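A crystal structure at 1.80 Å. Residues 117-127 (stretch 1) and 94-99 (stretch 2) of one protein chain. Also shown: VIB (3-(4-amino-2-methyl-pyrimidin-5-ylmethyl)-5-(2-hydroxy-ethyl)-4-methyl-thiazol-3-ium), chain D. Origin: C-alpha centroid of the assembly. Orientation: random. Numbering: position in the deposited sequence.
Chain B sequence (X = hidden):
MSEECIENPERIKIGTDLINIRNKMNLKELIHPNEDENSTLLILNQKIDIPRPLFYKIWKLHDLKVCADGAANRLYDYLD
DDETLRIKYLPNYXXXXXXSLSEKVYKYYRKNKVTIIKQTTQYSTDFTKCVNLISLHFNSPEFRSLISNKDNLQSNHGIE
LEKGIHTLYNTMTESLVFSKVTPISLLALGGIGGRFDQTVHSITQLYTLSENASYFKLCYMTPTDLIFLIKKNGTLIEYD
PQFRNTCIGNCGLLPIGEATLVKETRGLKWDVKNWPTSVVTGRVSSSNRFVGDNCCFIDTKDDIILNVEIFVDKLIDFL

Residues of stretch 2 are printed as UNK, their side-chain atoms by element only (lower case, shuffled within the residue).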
# COMPACT_ATOMS: atom_id res chain seq x y z
N ILE B 117 18.81 -10.46 19.05
CA ILE B 117 18.90 -9.22 19.82
C ILE B 117 17.53 -8.69 20.21
O ILE B 117 16.67 -8.48 19.36
CB ILE B 117 19.64 -8.12 19.02
CG1 ILE B 117 21.03 -8.62 18.62
CG2 ILE B 117 19.74 -6.85 19.84
CD1 ILE B 117 21.76 -7.70 17.67
N LYS B 118 17.34 -8.47 21.51
CA LYS B 118 16.07 -7.96 22.02
C LYS B 118 16.13 -6.44 22.21
O LYS B 118 17.09 -5.91 22.75
CB LYS B 118 15.73 -8.65 23.34
CG LYS B 118 14.41 -8.23 23.98
CD LYS B 118 14.03 -9.19 25.10
CE LYS B 118 12.74 -8.78 25.80
NZ LYS B 118 12.91 -7.55 26.61
N GLN B 119 15.09 -5.77 21.73
CA GLN B 119 14.95 -4.32 21.84
C GLN B 119 13.49 -4.06 22.19
O GLN B 119 12.60 -4.35 21.39
CB GLN B 119 15.32 -3.64 20.52
CG GLN B 119 16.81 -3.72 20.19
CD GLN B 119 17.66 -2.81 21.07
OE1 GLN B 119 17.80 -1.62 20.79
NE2 GLN B 119 18.21 -3.37 22.13
N THR B 120 13.24 -3.52 23.37
CA THR B 120 11.88 -3.28 23.85
C THR B 120 11.21 -1.95 23.51
O THR B 120 9.99 -1.83 23.66
CB THR B 120 11.81 -3.45 25.38
OG1 THR B 120 12.55 -2.40 26.01
CG2 THR B 120 12.39 -4.79 25.79
N THR B 121 11.98 -0.96 23.07
CA THR B 121 11.39 0.34 22.77
C THR B 121 10.21 0.27 21.81
O THR B 121 10.28 -0.37 20.76
CB THR B 121 12.43 1.32 22.19
OG1 THR B 121 11.82 2.61 22.02
CG2 THR B 121 12.94 0.82 20.84
N GLN B 122 9.13 0.94 22.18
CA GLN B 122 7.93 0.99 21.36
C GLN B 122 7.86 2.32 20.62
O GLN B 122 6.80 2.74 20.18
CB GLN B 122 6.68 0.82 22.23
CG GLN B 122 6.54 -0.55 22.87
CD GLN B 122 6.66 -1.68 21.86
OE1 GLN B 122 7.73 -2.25 21.67
NE2 GLN B 122 5.55 -2.00 21.19
N TYR B 123 9.01 2.98 20.50
CA TYR B 123 9.07 4.26 19.81
C TYR B 123 9.83 4.18 18.50
O TYR B 123 10.19 5.20 17.91
CB TYR B 123 9.67 5.33 20.72
CG TYR B 123 8.72 5.76 21.80
CD1 TYR B 123 8.47 4.95 22.91
CD2 TYR B 123 8.02 6.96 21.70
CE1 TYR B 123 7.54 5.32 23.88
CE2 TYR B 123 7.08 7.34 22.66
CZ TYR B 123 6.85 6.51 23.75
OH TYR B 123 5.92 6.88 24.70
N SER B 124 10.08 2.95 18.06
CA SER B 124 10.77 2.70 16.80
C SER B 124 10.19 1.39 16.27
O SER B 124 9.82 0.51 17.04
CB SER B 124 12.28 2.56 17.01
OG SER B 124 12.60 1.33 17.63
N THR B 125 10.11 1.28 14.95
CA THR B 125 9.57 0.07 14.33
C THR B 125 10.65 -1.00 14.26
O THR B 125 11.84 -0.71 14.46
CB THR B 125 9.10 0.37 12.90
OG1 THR B 125 10.22 0.81 12.11
CG2 THR B 125 8.01 1.44 12.91
N ASP B 126 10.25 -2.23 14.00
CA ASP B 126 11.21 -3.31 13.88
C ASP B 126 12.08 -3.02 12.66
O ASP B 126 13.26 -3.38 12.62
CB ASP B 126 10.52 -4.66 13.71
CG ASP B 126 9.83 -5.13 14.97
OD1 ASP B 126 10.41 -4.98 16.07
OD2 ASP B 126 8.70 -5.66 14.88
N PHE B 127 11.50 -2.35 11.67
CA PHE B 127 12.22 -2.01 10.45
C PHE B 127 13.40 -1.10 10.80
O PHE B 127 14.53 -1.36 10.39
CB PHE B 127 11.28 -1.29 9.47
CG PHE B 127 11.73 -1.38 8.03
CD1 PHE B 127 10.85 -1.83 7.05
CD2 PHE B 127 13.02 -1.01 7.66
CE1 PHE B 127 11.26 -1.91 5.72
CE2 PHE B 127 13.43 -1.09 6.34
CZ PHE B 127 12.55 -1.54 5.36
N UNK B 94 18.24 -11.77 14.34
CA UNK B 94 16.81 -11.72 14.61
C UNK B 94 16.75 -10.59 15.64
O UNK B 94 17.39 -10.67 16.68
c UNK B 94 16.27 -13.00 15.26
c UNK B 94 16.32 -14.16 14.27
c UNK B 94 14.84 -12.78 15.73
c UNK B 94 15.76 -15.47 14.82
N UNK B 95 16.00 -9.53 15.33
CA UNK B 95 15.92 -8.41 16.25
C UNK B 95 14.50 -7.86 16.38
O UNK B 95 13.73 -7.85 15.42
c UNK B 95 18.05 -5.17 16.60
c UNK B 95 16.88 -7.28 15.79
c UNK B 95 16.43 -6.72 14.45
c UNK B 95 16.95 -6.19 16.85
N UNK B 96 14.17 -7.42 17.59
CA UNK B 96 12.85 -6.89 17.88
C UNK B 96 12.55 -7.11 19.35
O UNK B 96 13.43 -7.53 20.10
N UNK B 97 11.32 -6.84 19.78
CA UNK B 97 10.97 -7.04 21.19
C UNK B 97 10.85 -8.54 21.49
O UNK B 97 10.91 -8.95 22.65
c UNK B 97 9.68 -6.30 21.55
o UNK B 97 7.67 -6.06 20.32
c UNK B 97 8.45 -6.86 20.87
o UNK B 97 8.26 -8.09 20.90
N UNK B 98 10.69 -9.33 20.44
CA UNK B 98 10.61 -10.79 20.53
C UNK B 98 9.39 -11.43 21.18
O UNK B 98 9.37 -12.65 21.37
c UNK B 98 13.36 -10.89 19.27
c UNK B 98 14.34 -11.45 21.50
c UNK B 98 13.21 -10.74 20.78
c UNK B 98 11.87 -11.32 21.23
N UNK B 99 8.37 -10.65 21.51
CA UNK B 99 7.18 -11.24 22.14
C UNK B 99 6.38 -12.12 21.18
O UNK B 99 5.84 -13.15 21.58
c UNK B 99 6.27 -10.15 22.71
c UNK B 99 6.85 -9.50 23.95
o UNK B 99 7.38 -10.23 24.82
o UNK B 99 6.77 -8.26 24.07
CM2 VIB D . 2.96 9.02 17.75
N4A VIB D . 5.29 5.28 20.03
CM4 VIB D . 3.97 0.37 19.06
O1 VIB D . 6.43 -0.80 15.02
C7 VIB D . 5.81 -1.42 16.15
C6 VIB D . 6.32 -0.77 17.45
C2 VIB D . 5.57 3.05 17.25
S1 VIB D . 6.79 1.96 16.53
C5 VIB D . 5.91 0.70 17.47
C4 VIB D . 4.88 1.22 18.18
N3 VIB D . 4.74 2.49 18.02
C7A VIB D . 3.67 3.28 18.69
C4A VIB D . 4.30 5.71 19.13
N3A VIB D . 4.12 7.10 18.90
C2A VIB D . 3.14 7.54 18.00
N1A VIB D . 2.33 6.61 17.33
C6A VIB D . 2.50 5.23 17.56
C5A VIB D . 3.49 4.77 18.46

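Position 94 carries four side-chain carbons and no other element, forked at the first carbon, with one arm two carbons long. These carbons take no close part in the contact, since the end of the side chain leads away from stretch 1; the backbone does the work, with Ile117 N donating to the O of position 94 at 2.8 Å and 171°, a nearly straight hydrogen bond. The branching pattern is that of isoleucine, Ile94. A beta-branched, wholly apolar residue suits a buried strand position of this kind.

Position 95 again has four carbons, forked at the first and with one two-carbon arm. The first carbon of that longer arm lies 4.0 Å from Ile117 CB, and the carbon at its tip reaches Gln119 CG at 4.1 Å, so the apolar part of the glutamine extends the greasy surface. This too is isoleucine. Ile95 pairs with Ile117 in a parallel bridge, their CA atoms 4.7 Å apart, and both side chains lie on the same face of the sheet. Ile117 O also receives a CA-H...O contact from Ile95 CA at 3.2 Å.

Position 96 has no side-chain atoms at all; its CA lies 3.6 Å from Asp126 OD1. It is glycine. Two features suit Gly96 to its place. Its phi/psi of 153/-172 would jam a CB against the carbonyl oxygen of the preceding residue, and an ideal CB of Gly96 would lie a tight 3.1 Å from Asp126 OD1. The backbone is used at both ends: Gly96 N donates to Ile117 O at 3.2 Å, and Gly96 O accepts from Gln119 N at 2.9 Å.

Position 97 has two carbons, the second bearing two oxygens. It lies beside Thr120, with Thr120 CA 4.4 Å from the CB of position 97, and the CA of position 97 makes a CA-H...O contact with Gln119 O at 3.2 Å. This short carboxylate is aspartate. One carboxylate oxygen turns back to its own stretch, where Asp97 OD2 accepts a hydrogen bond from the N of position 99 at 2.6 Å, tying down the turn after the strand.

Position 98 has four carbons forked at the second, and one branch-end carbon packs 3.6 Å from Lys118 CB, covering the aliphatic base of the lysine. This is leucine. The CA-to-CB bond of Leu98 points toward stretch 1, which suits an apolar side chain to that packing.

Position 99 shows two carbons, the second with two oxygens, and they make no close contact with stretch 1. This is aspartate once more. Asp99 is exposed, so a charged group fits there readily.

The contact is thus a short parallel pairing that gives way to loops. Three backbone hydrogen bonds, with CA-H...O contacts between them, set the register; the side chains of Ile95 and Ile117 pack on one face, and the missing side chain of Gly96 leaves room for Asp126. Beyond the paired strands, stretch 1 runs on to the bound ligand, whose N4A donates to Gln122 O at 3.0 Å and lies over one face of the Tyr123 ring.

Stretch 2 (94-99) IIGDLD
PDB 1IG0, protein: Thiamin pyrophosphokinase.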